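Local structure of F420-dependent methylenetetrahydromethanopterin dehydrogenase (Methanopyrus kandleri, 3IQF) at residues F8-N13 with F35-T40; L14-M19 with G152-V157; A123-R128 with A138-D143. The protein catalyses the reversible, coenzyme F420-dependent reduction of methenyl-tetrahydromethanopterin to methylene-tetrahydromethanopterin, a step in methanogenesis from carbon dioxide. All coordinates share one frame; numbering follows the deposited sequence.

Interaction 1. Residues F8-N13 with F35-T40; sequences FIKCGN and FRVVGT. With E4M (1-{4-[(6S,6aR,7R)-3-amino-6,7-dimethyl-1-oxo-1,2,5,6,6a,7-hexahydro-8H-imidazo[1,5-f]pteridin-10-ium-8-yl]phenyl}-1-deoxy-5-O-{5-O-[(S)-{[(1S)-1,3-dicarboxypropyl]oxy}(hydroxy)phosphoryl]-alpha-D-ribofuranosyl}-D-ribitol), chain M.
F8 lies beside V37 on two neighbouring parallel strands, and its side chain reaches back to the ring of F35. CB of F8 packs 4.1 Å from CG2 of V37. CG stands beside the backbone N (chi1 -66°), and the ring then runs toward F35. CD1 passes the carbonyl O of R36, which lies at the ring edge. CE1 of F8 is the atom that touches: it sits over one face of the F35 ring, 3.6 Å from F35 CD2, displaced toward the rim. The ring planes stand at 85°, a T-shaped stack with F8 giving its edge.

The backbones are joined by a parallel ladder. F8 N donates to R36 O, V38 N to F8 O at 2.9 Å, and K10 N to V38 O at 3.0 Å. The last rung, T40 N to K10 O, is weak. V37-G39 also pair with a second subunit's strand. On the face of F8 and V37, the extended chain of K10 lays its CE 3.9 Å from CG1 of V37; its NZ forms a salt bridge with D21. On the other face, I9 CG1 meets V38 CG2, and helix 46-63 covers both residues.

Past the strand, ND2 of N13 donates to N1 of the bound pterin at 2.8 Å. The arrangement is that of a beta-alpha-beta unit in a parallel sheet, with a substrate-binding loop following the first strand.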
loop_
_atom_site.group_PDB
_atom_site.type_symbol
_atom_site.label_atom_id
_atom_site.label_comp_id
_atom_site.label_asym_id
_atom_site.label_seq_id
_atom_site.Cartn_x
_atom_site.Cartn_y
_atom_site.Cartn_z
ATOM N N PHE A 8 -12.213 -14.950 35.391
ATOM C CA PHE A 8 -12.575 -13.883 34.446
ATOM C C PHE A 8 -14.000 -14.106 34.021
ATOM O O PHE A 8 -14.382 -15.241 33.648
ATOM C CB PHE A 8 -11.706 -13.877 33.187
ATOM C CG PHE A 8 -10.293 -13.544 33.453
ATOM C CD1 PHE A 8 -9.442 -14.507 33.964
ATOM C CD2 PHE A 8 -9.807 -12.283 33.204
ATOM C CE1 PHE A 8 -8.120 -14.209 34.225
ATOM C CE2 PHE A 8 -8.490 -11.967 33.459
ATOM C CZ PHE A 8 -7.647 -12.931 33.992
ATOM N N ILE A 9 -14.793 -13.040 34.124
ATOM C CA ILE A 9 -16.191 -13.075 33.761
ATOM C C ILE A 9 -16.316 -12.183 32.534
ATOM O O ILE A 9 -15.906 -11.028 32.576
ATOM C CB ILE A 9 -17.098 -12.550 34.903
ATOM C CG1 ILE A 9 -16.783 -13.257 36.236
ATOM C CG2 ILE A 9 -18.565 -12.700 34.517
ATOM C CD1 ILE A 9 -17.209 -12.464 37.456
ATOM N N LYS A 10 -16.887 -12.719 31.461
ATOM C CA LYS A 10 -17.025 -11.993 30.195
ATOM C C LYS A 10 -18.512 -11.897 29.804
ATOM O O LYS A 10 -19.179 -12.900 29.601
ATOM C CB LYS A 10 -16.235 -12.733 29.119
ATOM C CG LYS A 10 -14.687 -12.680 29.273
ATOM C CD LYS A 10 -13.953 -13.558 28.215
ATOM C CE LYS A 10 -12.423 -13.535 28.438
ATOM N NZ LYS A 10 -11.588 -14.295 27.425
ATOM N N CYS A 11 -19.059 -10.694 29.767
ATOM C CA CYS A 11 -20.441 -10.500 29.321
ATOM C C CYS A 11 -20.454 -9.345 28.349
ATOM O O CYS A 11 -20.035 -8.228 28.690
ATOM C CB CYS A 11 -21.353 -10.181 30.487
ATOM S SG CYS A 11 -21.474 -11.429 31.739
ATOM N N GLY A 12 -20.912 -9.601 27.127
ATOM C CA GLY A 12 -20.781 -8.614 26.058
ATOM C C GLY A 12 -19.382 -8.789 25.526
ATOM O O GLY A 12 -18.689 -9.746 25.903
ATOM N N ASN A 13 -18.949 -7.910 24.635
ATOM C CA ASN A 13 -17.610 -8.059 24.045
ATOM C C ASN A 13 -16.915 -6.735 23.893
ATOM O O ASN A 13 -17.481 -5.799 23.369
ATOM C CB ASN A 13 -17.652 -8.729 22.656
ATOM C CG ASN A 13 -16.247 -9.183 22.171
ATOM O OD1 ASN A 13 -15.573 -9.953 22.854
ATOM N ND2 ASN A 13 -15.827 -8.725 20.982
ATOM N N PHE A 35 -6.406 -20.053 35.779
ATOM C CA PHE A 35 -7.580 -19.242 35.524
ATOM C C PHE A 35 -8.803 -20.056 35.185
ATOM O O PHE A 35 -8.697 -21.143 34.605
ATOM C CB PHE A 35 -7.361 -18.309 34.343
ATOM C CG PHE A 35 -6.197 -17.372 34.489
ATOM C CD1 PHE A 35 -5.367 -17.129 33.401
ATOM C CD2 PHE A 35 -5.940 -16.722 35.676
ATOM C CE1 PHE A 35 -4.300 -16.255 33.498
ATOM C CE2 PHE A 35 -4.876 -15.854 35.788
ATOM C CZ PHE A 35 -4.043 -15.628 34.693
ATOM N N ARG A 36 -9.957 -19.507 35.549
ATOM C CA ARG A 36 -11.243 -19.916 35.042
ATOM C C ARG A 36 -11.891 -18.748 34.327
ATOM O O ARG A 36 -11.761 -17.575 34.724
ATOM C CB ARG A 36 -12.162 -20.354 36.182
ATOM C CG ARG A 36 -11.645 -21.569 36.927
ATOM C CD ARG A 36 -11.669 -22.789 36.031
ATOM N NE ARG A 36 -11.109 -23.939 36.720
ATOM C CZ ARG A 36 -9.823 -24.280 36.704
ATOM N NH1 ARG A 36 -9.431 -25.344 37.384
ATOM N NH2 ARG A 36 -8.924 -23.577 36.017
ATOM N N VAL A 37 -12.606 -19.079 33.268
ATOM C CA VAL A 37 -13.284 -18.083 32.472
ATOM C C VAL A 37 -14.728 -18.510 32.331
ATOM O O VAL A 37 -15.003 -19.642 31.940
ATOM C CB VAL A 37 -12.608 -17.922 31.112
ATOM C CG1 VAL A 37 -13.355 -16.907 30.248
ATOM C CG2 VAL A 37 -11.108 -17.503 31.275
ATOM N N VAL A 38 -15.654 -17.632 32.709
ATOM C CA VAL A 38 -17.081 -17.920 32.586
ATOM C C VAL A 38 -17.777 -16.738 31.955
ATOM O O VAL A 38 -17.274 -15.629 32.014
ATOM C CB VAL A 38 -17.770 -18.192 33.971
ATOM C CG1 VAL A 38 -17.513 -19.614 34.481
ATOM C CG2 VAL A 38 -17.358 -17.135 35.027
ATOM N N GLY A 39 -18.937 -16.972 31.354
ATOM C CA GLY A 39 -19.731 -15.876 30.833
ATOM C C GLY A 39 -21.002 -16.283 30.121
ATOM O O GLY A 39 -21.336 -17.479 30.016
ATOM N N THR A 40 -21.699 -15.270 29.608
ATOM C CA THR A 40 -22.980 -15.459 28.929
ATOM C C THR A 40 -22.862 -14.958 27.485
ATOM O O THR A 40 -23.827 -14.460 26.907
ATOM C CB THR A 40 -24.115 -14.738 29.657
ATOM O OG1 THR A 40 -23.799 -13.344 29.773
ATOM C CG2 THR A 40 -24.377 -15.372 31.076
HETATM N N1 E4M M . -17.003 -6.360 19.924
HETATM C C2 E4M M . -16.301 -5.281 20.323
HETATM N N3 E4M M . -16.955 -4.125 20.651
HETATM C C4 E4M M . -18.316 -4.031 20.573
HETATM N N5 E4M M . -20.427 -5.195 20.018
HETATM C C6 E4M M . -21.097 -6.458 20.316
HETATM C C7 E4M M . -20.492 -7.453 19.317
HETATM N N8 E4M M . -19.030 -7.406 19.399
HETATM C C9 E4M M . -22.616 -6.139 20.194
HETATM P PA E4M M . -36.692 -1.210 12.192
HETATM C C10 E4M M . -21.358 -4.195 20.478
HETATM N N10 E4M M . -22.699 -4.720 20.601
HETATM C C11 E4M M . -26.098 -2.200 20.534
HETATM C C12 E4M M . -26.194 -3.520 20.093
HETATM C C13 E4M M . -25.071 -4.339 20.107
HETATM C C14 E4M M . -23.847 -3.872 20.581
HETATM C C15 E4M M . -23.743 -2.536 21.038
HETATM C C16 E4M M . -24.864 -1.711 20.994
HETATM O O2A E4M M . -36.786 -2.602 12.831
HETATM C C1J E4M M . -32.071 -1.787 15.434
HETATM O O1A E4M M . -36.895 -1.143 10.684
HETATM C C2J E4M M . -31.639 -2.817 14.392
HETATM O O2J E4M M . -30.300 -3.256 14.605
HETATM O O3A E4M M . -37.355 -0.093 12.969
HETATM C C3J E4M M . -31.867 -2.133 13.055
HETATM O O3J E4M M . -30.762 -1.368 12.641
HETATM C C4A E4M M . -19.032 -5.153 20.141
HETATM C C4J E4M M . -32.998 -1.168 13.360
HETATM O O4J E4M M . -32.941 -0.880 14.759
HETATM C C5J E4M M . -34.334 -1.811 13.075
HETATM O O5J E4M M . -35.114 -0.880 12.343
HETATM C C7M E4M M . -20.958 -8.898 19.558
HETATM C C8A E4M M . -18.352 -6.315 19.824
HETATM C C9M E4M M . -23.459 -7.057 21.097
HETATM N NA2 E4M M . -14.952 -5.381 20.414
HETATM O OH4 E4M M . -18.911 -2.952 20.859
HETATM C CX1 E4M M . -27.314 -1.292 20.504
HETATM C CX2 E4M M . -27.920 -1.155 19.115
HETATM O OX2 E4M M . -27.093 -0.315 18.291
HETATM C CX3 E4M M . -29.294 -0.493 19.177
HETATM O OX3 E4M M . -30.245 -1.251 19.926
HETATM C CX4 E4M M . -29.806 -0.276 17.764
HETATM O OX4 E4M M . -30.742 0.795 17.796
HETATM C CX5 E4M M . -30.442 -1.503 17.151
HETATM O OX5 E4M M . -30.980 -1.034 15.920
#

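Interaction 2. Residues L14-M19 with G152-V157; sequences LGTSMM and GVFRVV. With E4M (1-{4-[(6S,6aR,7R)-3-amino-6,7-dimethyl-1-oxo-1,2,5,6,6a,7-hexahydro-8H-imidazo[1,5-f]pteridin-10-ium-8-yl]phenyl}-1-deoxy-5-O-{5-O-[(S)-{[(1S)-1,3-dicarboxypropyl]oxy}(hydroxy)phosphoryl]-alpha-D-ribofuranosyl}-D-ribitol), chain M.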
loop_
_atom_site.group_PDB
_atom_site.type_symbol
_atom_site.label_atom_id
_atom_site.label_comp_id
_atom_site.label_asym_id
_atom_site.label_seq_id
_atom_site.Cartn_x
_atom_site.Cartn_y
_atom_site.Cartn_z
ATOM N N LEU A 14 -15.679 -6.703 24.372
ATOM C CA LEU A 14 -14.738 -5.625 24.129
ATOM C C LEU A 14 -13.466 -6.284 23.633
ATOM O O LEU A 14 -13.206 -7.451 23.949
ATOM C CB LEU A 14 -14.477 -4.951 25.477
ATOM C CG LEU A 14 -14.899 -3.511 25.759
ATOM C CD1 LEU A 14 -16.081 -3.023 24.910
ATOM C CD2 LEU A 14 -15.082 -3.324 27.246
ATOM N N GLY A 15 -12.654 -5.560 22.876
ATOM C CA GLY A 15 -11.351 -6.085 22.490
ATOM C C GLY A 15 -10.523 -6.492 23.701
ATOM O O GLY A 15 -9.892 -7.531 23.714
ATOM N N THR A 16 -10.552 -5.663 24.734
ATOM C CA THR A 16 -9.727 -5.907 25.885
ATOM C C THR A 16 -10.230 -7.090 26.680
ATOM O O THR A 16 -9.426 -7.917 27.089
ATOM C CB THR A 16 -9.609 -4.681 26.772
ATOM O OG1 THR A 16 -9.187 -3.554 25.988
ATOM C CG2 THR A 16 -8.615 -4.934 27.885
ATOM N N SER A 17 -11.547 -7.232 26.826
ATOM C CA SER A 17 -12.081 -8.349 27.598
ATOM C C SER A 17 -11.891 -9.681 26.881
ATOM O O SER A 17 -11.734 -10.702 27.527
ATOM C CB SER A 17 -13.562 -8.159 27.944
ATOM O OG SER A 17 -14.322 -7.966 26.776
ATOM N N MET A 18 -11.918 -9.643 25.552
ATOM C CA MET A 18 -11.747 -10.828 24.743
ATOM C C MET A 18 -10.340 -11.447 24.915
ATOM O O MET A 18 -10.165 -12.686 24.883
ATOM C CB MET A 18 -11.989 -10.412 23.308
ATOM C CG MET A 18 -11.805 -11.473 22.274
ATOM S SD MET A 18 -12.500 -10.904 20.698
ATOM C CE MET A 18 -12.596 -12.481 19.919
ATOM N N MET A 19 -9.334 -10.592 25.098
ATOM C CA MET A 19 -7.951 -11.041 25.152
ATOM C C MET A 19 -7.370 -11.077 26.545
ATOM O O MET A 19 -6.311 -11.641 26.727
ATOM C CB MET A 19 -7.090 -10.125 24.263
ATOM C CG MET A 19 -7.092 -10.527 22.775
ATOM S SD MET A 19 -6.120 -12.011 22.421
ATOM C CE MET A 19 -4.673 -11.557 23.337
ATOM N N GLY A 152 0.554 -0.979 21.855
ATOM C CA GLY A 152 1.050 -1.185 23.203
ATOM C C GLY A 152 -0.003 -1.157 24.298
ATOM O O GLY A 152 0.331 -1.354 25.453
ATOM N N VAL A 153 -1.270 -0.932 23.955
ATOM C CA VAL A 153 -2.332 -0.897 24.970
ATOM C C VAL A 153 -2.409 -2.216 25.701
ATOM O O VAL A 153 -2.544 -2.255 26.924
ATOM C CB VAL A 153 -3.699 -0.554 24.355
ATOM C CG1 VAL A 153 -4.816 -0.842 25.293
ATOM C CG2 VAL A 153 -3.733 0.897 23.935
ATOM N N PHE A 154 -2.342 -3.308 24.964
ATOM C CA PHE A 154 -2.381 -4.619 25.608
ATOM C C PHE A 154 -1.231 -4.826 26.585
ATOM O O PHE A 154 -1.409 -5.521 27.587
ATOM C CB PHE A 154 -2.433 -5.732 24.565
ATOM C CG PHE A 154 -3.798 -5.985 23.997
ATOM C CD1 PHE A 154 -3.931 -6.725 22.837
ATOM C CD2 PHE A 154 -4.959 -5.482 24.600
ATOM C CE1 PHE A 154 -5.201 -6.983 22.279
ATOM C CE2 PHE A 154 -6.205 -5.720 24.023
ATOM C CZ PHE A 154 -6.321 -6.510 22.879
ATOM N N ARG A 155 -0.074 -4.232 26.320
ATOM C CA ARG A 155 1.055 -4.358 27.232
ATOM C C ARG A 155 0.793 -3.648 28.553
ATOM O O ARG A 155 1.235 -4.087 29.612
ATOM C CB ARG A 155 2.367 -3.866 26.621
ATOM C CG ARG A 155 3.543 -4.691 27.160
ATOM C CD ARG A 155 4.875 -4.215 26.719
ATOM N NE ARG A 155 4.900 -4.034 25.276
ATOM C CZ ARG A 155 5.207 -4.970 24.405
ATOM N NH1 ARG A 155 5.199 -4.687 23.121
ATOM N NH2 ARG A 155 5.513 -6.179 24.811
ATOM N N VAL A 156 0.064 -2.554 28.480
ATOM C CA VAL A 156 -0.355 -1.819 29.670
ATOM C C VAL A 156 -1.279 -2.685 30.521
ATOM O O VAL A 156 -1.118 -2.751 31.731
ATOM C CB VAL A 156 -1.054 -0.476 29.312
ATOM C CG1 VAL A 156 -1.425 0.289 30.592
ATOM C CG2 VAL A 156 -0.157 0.400 28.472
ATOM N N VAL A 157 -2.222 -3.363 29.871
ATOM C CA VAL A 157 -3.133 -4.305 30.543
ATOM C C VAL A 157 -2.383 -5.519 31.099
ATOM O O VAL A 157 -2.606 -5.939 32.222
ATOM C CB VAL A 157 -4.248 -4.803 29.584
ATOM C CG1 VAL A 157 -5.165 -5.734 30.288
ATOM C CG2 VAL A 157 -5.038 -3.628 29.002
HETATM N N1 E4M M . -17.003 -6.360 19.924
HETATM C C2 E4M M . -16.301 -5.281 20.323
HETATM N N3 E4M M . -16.955 -4.125 20.651
HETATM C C4 E4M M . -18.316 -4.031 20.573
HETATM N N5 E4M M . -20.427 -5.195 20.018
HETATM C C6 E4M M . -21.097 -6.458 20.316
HETATM C C7 E4M M . -20.492 -7.453 19.317
HETATM N N8 E4M M . -19.030 -7.406 19.399
HETATM C C9 E4M M . -22.616 -6.139 20.194
HETATM P PA E4M M . -36.692 -1.210 12.192
HETATM C C10 E4M M . -21.358 -4.195 20.478
HETATM N N10 E4M M . -22.699 -4.720 20.601
HETATM C C11 E4M M . -26.098 -2.200 20.534
HETATM C C12 E4M M . -26.194 -3.520 20.093
HETATM C C13 E4M M . -25.071 -4.339 20.107
HETATM C C14 E4M M . -23.847 -3.872 20.581
HETATM C C15 E4M M . -23.743 -2.536 21.038
HETATM C C16 E4M M . -24.864 -1.711 20.994
HETATM O O2A E4M M . -36.786 -2.602 12.831
HETATM C C1J E4M M . -32.071 -1.787 15.434
HETATM O O1A E4M M . -36.895 -1.143 10.684
HETATM C C2J E4M M . -31.639 -2.817 14.392
HETATM O O2J E4M M . -30.300 -3.256 14.605
HETATM O O3A E4M M . -37.355 -0.093 12.969
HETATM C C3J E4M M . -31.867 -2.133 13.055
HETATM O O3J E4M M . -30.762 -1.368 12.641
HETATM C C4A E4M M . -19.032 -5.153 20.141
HETATM C C4J E4M M . -32.998 -1.168 13.360
HETATM O O4J E4M M . -32.941 -0.880 14.759
HETATM C C5J E4M M . -34.334 -1.811 13.075
HETATM O O5J E4M M . -35.114 -0.880 12.343
HETATM C C7M E4M M . -20.958 -8.898 19.558
HETATM C C8A E4M M . -18.352 -6.315 19.824
HETATM C C9M E4M M . -23.459 -7.057 21.097
HETATM N NA2 E4M M . -14.952 -5.381 20.414
HETATM O OH4 E4M M . -18.911 -2.952 20.859
HETATM C CX1 E4M M . -27.314 -1.292 20.504
HETATM C CX2 E4M M . -27.920 -1.155 19.115
HETATM O OX2 E4M M . -27.093 -0.315 18.291
HETATM C CX3 E4M M . -29.294 -0.493 19.177
HETATM O OX3 E4M M . -30.245 -1.251 19.926
HETATM C CX4 E4M M . -29.806 -0.276 17.764
HETATM O OX4 E4M M . -30.742 0.795 17.796
HETATM C CX5 E4M M . -30.442 -1.503 17.151
HETATM O OX5 E4M M . -30.980 -1.034 15.920
#
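F154 points the far end of its ring at the short helix 15-19. CZ and its two neighbours, CE1 and CE2, do the touching. CZ lies 3.8 Å from the carbonyl O of G15 and 3.9 Å from CB of M19. CE2 lies 4.0 Å from CA of T16. The M19 side chain stands nearly perpendicular to that of F154, and its CG rests 4.0 Å from CE1. T16 and F154 run alongside, pointing opposite ways.

One turn further along helix 153-168, V157 supplies the second point of contact. Its CG2 meets CG2 of T16 at 4.0 Å. T16 OG1 stands beside the backbone N (chi1 -53°) and hydrogen-bonds to D122, while CG2, anti to that N, faces V157. The axes of segments 15-19 and 153-157 approach to 11.3 Å at 55°, and the F154 ring spans much of the distance. An alanine at F154 would remove the ring and is likely to open a gap beside G15 and M19, with T16 and V157 left as the main touch.

The contact joins helix 15-19, whose G15 N lies 3.4 Å from NA2 of the bound pterin, to the start of helix 153-168. M137 and A138 of the second subunit pack on M19 and F154. No hydrogen bond joins the two segments, so the buried fit depends on van der Waals packing and shape.

Interaction 3. Residues A123-R128 with A138-D143; sequences AMLGAR and AIYNAD. With E4M (1-{4-[(6S,6aR,7R)-3-amino-6,7-dimethyl-1-oxo-1,2,5,6,6a,7-hexahydro-8H-imidazo[1,5-f]pteridin-10-ium-8-yl]phenyl}-1-deoxy-5-O-{5-O-[(S)-{[(1S)-1,3-dicarboxypropyl]oxy}(hydroxy)phosphoryl]-alpha-D-ribofuranosyl}-D-ribitol), chain M.
Segment 123-128 is an irregular loop with inverse gamma turns centred on G126 and A127, and it runs beside helix 134-150 with L125 CA 7.3 Å from Y140 CA. L125 and Y140 carry the contact. CB of L125 sits over the centre of the Y140 ring, 3.6 Å from the centroid and 8° off the normal, a CH-pi contact. With CG of Y140 anti to its backbone N (chi1 178°), the ring extends to the loop. There OH donates to A123 O at 2.7 Å, from above the carbonyl plane.

Beyond CB, L125 turns to the substrate. CG lies 3.4 Å from C4A of the pterin, and CD2 lies 3.4 Å from C8A. L125 thus packs between the tyrosine ring and the pterin. N141, next along the helix, takes a hydrogen bond on OD1 from the amino group NA2 at 2.8 Å, while its ND2 is held by M137 O.

Further along the loop, A127 O accepts a bond from the ligand hydroxyl OX2 at 2.8 Å. NH2 of R128 reaches OX5 and O4J through weak bonds, with O4J at the guanidinium edge. R128 NE is tied to G220 O, and the group has a cation-pi contact with Y230.

The loop follows strand 115-119 and leads into helix 134-150. Helix 197-223 packs on A123, M124 and Y140, and helix 227-257 on L125, Y140 and D143.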
loop_
_atom_site.group_PDB
_atom_site.type_symbol
_atom_site.label_atom_id
_atom_site.label_comp_id
_atom_site.label_asym_id
_atom_site.label_seq_id
_atom_site.Cartn_x
_atom_site.Cartn_y
_atom_site.Cartn_z
ATOM N N ALA A 123 -13.483 0.828 21.287
ATOM C CA ALA A 123 -14.679 1.569 20.861
ATOM C C ALA A 123 -15.844 0.667 20.533
ATOM O O ALA A 123 -15.647 -0.398 19.960
ATOM C CB ALA A 123 -14.354 2.392 19.658
ATOM N N MET A 124 -17.066 1.111 20.854
ATOM C CA MET A 124 -18.248 0.395 20.390
ATOM C C MET A 124 -18.315 0.400 18.857
ATOM O O MET A 124 -18.044 1.419 18.221
ATOM C CB MET A 124 -19.527 1.004 20.934
ATOM C CG MET A 124 -20.754 0.199 20.556
ATOM S SD MET A 124 -22.286 0.997 21.042
ATOM C CE MET A 124 -22.441 2.312 19.856
ATOM N N LEU A 125 -18.726 -0.737 18.306
ATOM C CA LEU A 125 -18.866 -0.905 16.867
ATOM C C LEU A 125 -20.245 -0.429 16.359
ATOM O O LEU A 125 -21.088 0.030 17.126
ATOM C CB LEU A 125 -18.569 -2.362 16.458
ATOM C CG LEU A 125 -19.237 -3.523 17.211
ATOM C CD1 LEU A 125 -20.743 -3.457 17.051
ATOM C CD2 LEU A 125 -18.694 -4.859 16.717
ATOM N N GLY A 126 -20.450 -0.552 15.048
ATOM C CA GLY A 126 -21.604 0.011 14.357
ATOM C C GLY A 126 -22.743 -0.990 14.321
ATOM O O GLY A 126 -23.052 -1.590 13.284
ATOM N N ALA A 127 -23.357 -1.183 15.471
ATOM C CA ALA A 127 -24.306 -2.290 15.685
ATOM C C ALA A 127 -25.748 -1.976 15.192
ATOM O O ALA A 127 -26.700 -1.820 15.989
ATOM C CB ALA A 127 -24.304 -2.698 17.192
ATOM N N ARG A 128 -25.886 -1.898 13.867
ATOM C CA ARG A 128 -27.173 -1.773 13.209
ATOM C C ARG A 128 -27.317 -2.978 12.290
ATOM O O ARG A 128 -26.361 -3.339 11.589
ATOM C CB ARG A 128 -27.231 -0.489 12.377
ATOM C CG ARG A 128 -27.335 0.803 13.184
ATOM C CD ARG A 128 -28.680 0.912 13.873
ATOM N NE ARG A 128 -28.970 2.276 14.261
ATOM C CZ ARG A 128 -30.141 2.711 14.675
ATOM N NH1 ARG A 128 -30.260 3.992 14.966
ATOM N NH2 ARG A 128 -31.189 1.893 14.794
ATOM N N ALA A 138 -16.653 -9.514 13.217
ATOM C CA ALA A 138 -15.339 -10.149 13.356
ATOM C C ALA A 138 -14.222 -9.347 12.711
ATOM O O ALA A 138 -13.145 -9.169 13.295
ATOM C CB ALA A 138 -15.395 -11.551 12.803
ATOM N N ILE A 139 -14.498 -8.797 11.534
ATOM C CA ILE A 139 -13.555 -7.888 10.873
ATOM C C ILE A 139 -13.220 -6.682 11.751
ATOM O O ILE A 139 -12.070 -6.366 11.943
ATOM C CB ILE A 139 -14.077 -7.413 9.544
ATOM C CG1 ILE A 139 -14.078 -8.587 8.580
ATOM C CG2 ILE A 139 -13.223 -6.238 8.966
ATOM C CD1 ILE A 139 -14.683 -8.243 7.253
ATOM N N TYR A 140 -14.230 -6.031 12.299
ATOM C CA TYR A 140 -13.971 -4.905 13.192
ATOM C C TYR A 140 -13.123 -5.321 14.384
ATOM O O TYR A 140 -12.243 -4.602 14.808
ATOM C CB TYR A 140 -15.295 -4.348 13.724
ATOM C CG TYR A 140 -15.158 -3.212 14.682
ATOM C CD1 TYR A 140 -15.246 -1.892 14.247
ATOM C CD2 TYR A 140 -15.016 -3.450 16.054
ATOM C CE1 TYR A 140 -15.198 -0.831 15.159
ATOM C CE2 TYR A 140 -14.937 -2.403 16.960
ATOM C CZ TYR A 140 -15.020 -1.104 16.504
ATOM O OH TYR A 140 -14.937 -0.082 17.415
ATOM N N ASN A 141 -13.484 -6.446 14.997
ATOM C CA ASN A 141 -12.721 -6.960 16.119
ATOM C C ASN A 141 -11.288 -7.268 15.731
ATOM O O ASN A 141 -10.390 -7.118 16.539
ATOM C CB ASN A 141 -13.438 -8.176 16.759
ATOM C CG ASN A 141 -14.420 -7.749 17.815
ATOM O OD1 ASN A 141 -14.027 -7.541 18.947
ATOM N ND2 ASN A 141 -15.692 -7.555 17.446
ATOM N N ALA A 142 -11.059 -7.709 14.503
ATOM C CA ALA A 142 -9.684 -7.948 14.062
ATOM C C ALA A 142 -8.900 -6.640 14.006
ATOM O O ALA A 142 -7.757 -6.583 14.444
ATOM C CB ALA A 142 -9.643 -8.651 12.694
ATOM N N ASP A 143 -9.505 -5.607 13.413
ATOM C CA ASP A 143 -8.873 -4.279 13.317
ATOM C C ASP A 143 -8.619 -3.690 14.714
ATOM O O ASP A 143 -7.515 -3.209 15.014
ATOM C CB ASP A 143 -9.733 -3.325 12.452
ATOM C CG ASP A 143 -9.634 -3.646 10.908
ATOM O OD1 ASP A 143 -8.678 -4.315 10.502
ATOM O OD2 ASP A 143 -10.502 -3.222 10.094
HETATM N N1 E4M M . -17.003 -6.360 19.924
HETATM C C2 E4M M . -16.301 -5.281 20.323
HETATM N N3 E4M M . -16.955 -4.125 20.651
HETATM C C4 E4M M . -18.316 -4.031 20.573
HETATM N N5 E4M M . -20.427 -5.195 20.018
HETATM C C6 E4M M . -21.097 -6.458 20.316
HETATM C C7 E4M M . -20.492 -7.453 19.317
HETATM N N8 E4M M . -19.030 -7.406 19.399
HETATM C C9 E4M M . -22.616 -6.139 20.194
HETATM P PA E4M M . -36.692 -1.210 12.192
HETATM C C10 E4M M . -21.358 -4.195 20.478
HETATM N N10 E4M M . -22.699 -4.720 20.601
HETATM C C11 E4M M . -26.098 -2.200 20.534
HETATM C C12 E4M M . -26.194 -3.520 20.093
HETATM C C13 E4M M . -25.071 -4.339 20.107
HETATM C C14 E4M M . -23.847 -3.872 20.581
HETATM C C15 E4M M . -23.743 -2.536 21.038
HETATM C C16 E4M M . -24.864 -1.711 20.994
HETATM O O2A E4M M . -36.786 -2.602 12.831
HETATM C C1J E4M M . -32.071 -1.787 15.434
HETATM O O1A E4M M . -36.895 -1.143 10.684
HETATM C C2J E4M M . -31.639 -2.817 14.392
HETATM O O2J E4M M . -30.300 -3.256 14.605
HETATM O O3A E4M M . -37.355 -0.093 12.969
HETATM C C3J E4M M . -31.867 -2.133 13.055
HETATM O O3J E4M M . -30.762 -1.368 12.641
HETATM C C4A E4M M . -19.032 -5.153 20.141
HETATM C C4J E4M M . -32.998 -1.168 13.360
HETATM O O4J E4M M . -32.941 -0.880 14.759
HETATM C C5J E4M M . -34.334 -1.811 13.075
HETATM O O5J E4M M . -35.114 -0.880 12.343
HETATM C C7M E4M M . -20.958 -8.898 19.558
HETATM C C8A E4M M . -18.352 -6.315 19.824
HETATM C C9M E4M M . -23.459 -7.057 21.097
HETATM N NA2 E4M M . -14.952 -5.381 20.414
HETATM O OH4 E4M M . -18.911 -2.952 20.859
HETATM C CX1 E4M M . -27.314 -1.292 20.504
HETATM C CX2 E4M M . -27.920 -1.155 19.115
HETATM O OX2 E4M M . -27.093 -0.315 18.291
HETATM C CX3 E4M M . -29.294 -0.493 19.177
HETATM O OX3 E4M M . -30.245 -1.251 19.926
HETATM C CX4 E4M M . -29.806 -0.276 17.764
HETATM O OX4 E4M M . -30.742 0.795 17.796
HETATM C CX5 E4M M . -30.442 -1.503 17.151
HETATM O OX5 E4M M . -30.980 -1.034 15.920
#

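Overall arrangement
Interaction 1 pairs strands 4-10 and 33-39, and the sheet continues from 33-39 into the second subunit. Interactions 1 and 2 alternate along the chain: 14-19 falls between 8-13 and 35-40, and 152-157 comes after both. Their centres are about 15 Å apart. Interaction 3 lies about 15 Å from interaction 2 and about 19 Å from interaction 1. Its segments fall between those of interaction 2 in sequence, and helix 153-168 follows helix 134-150. The three meet around one pterin: N13 and N141 bond to it, L125 packs on it, and L14 and G15 lie near its amino group. All three touch a second subunit, so the substrate site is built close to the interface.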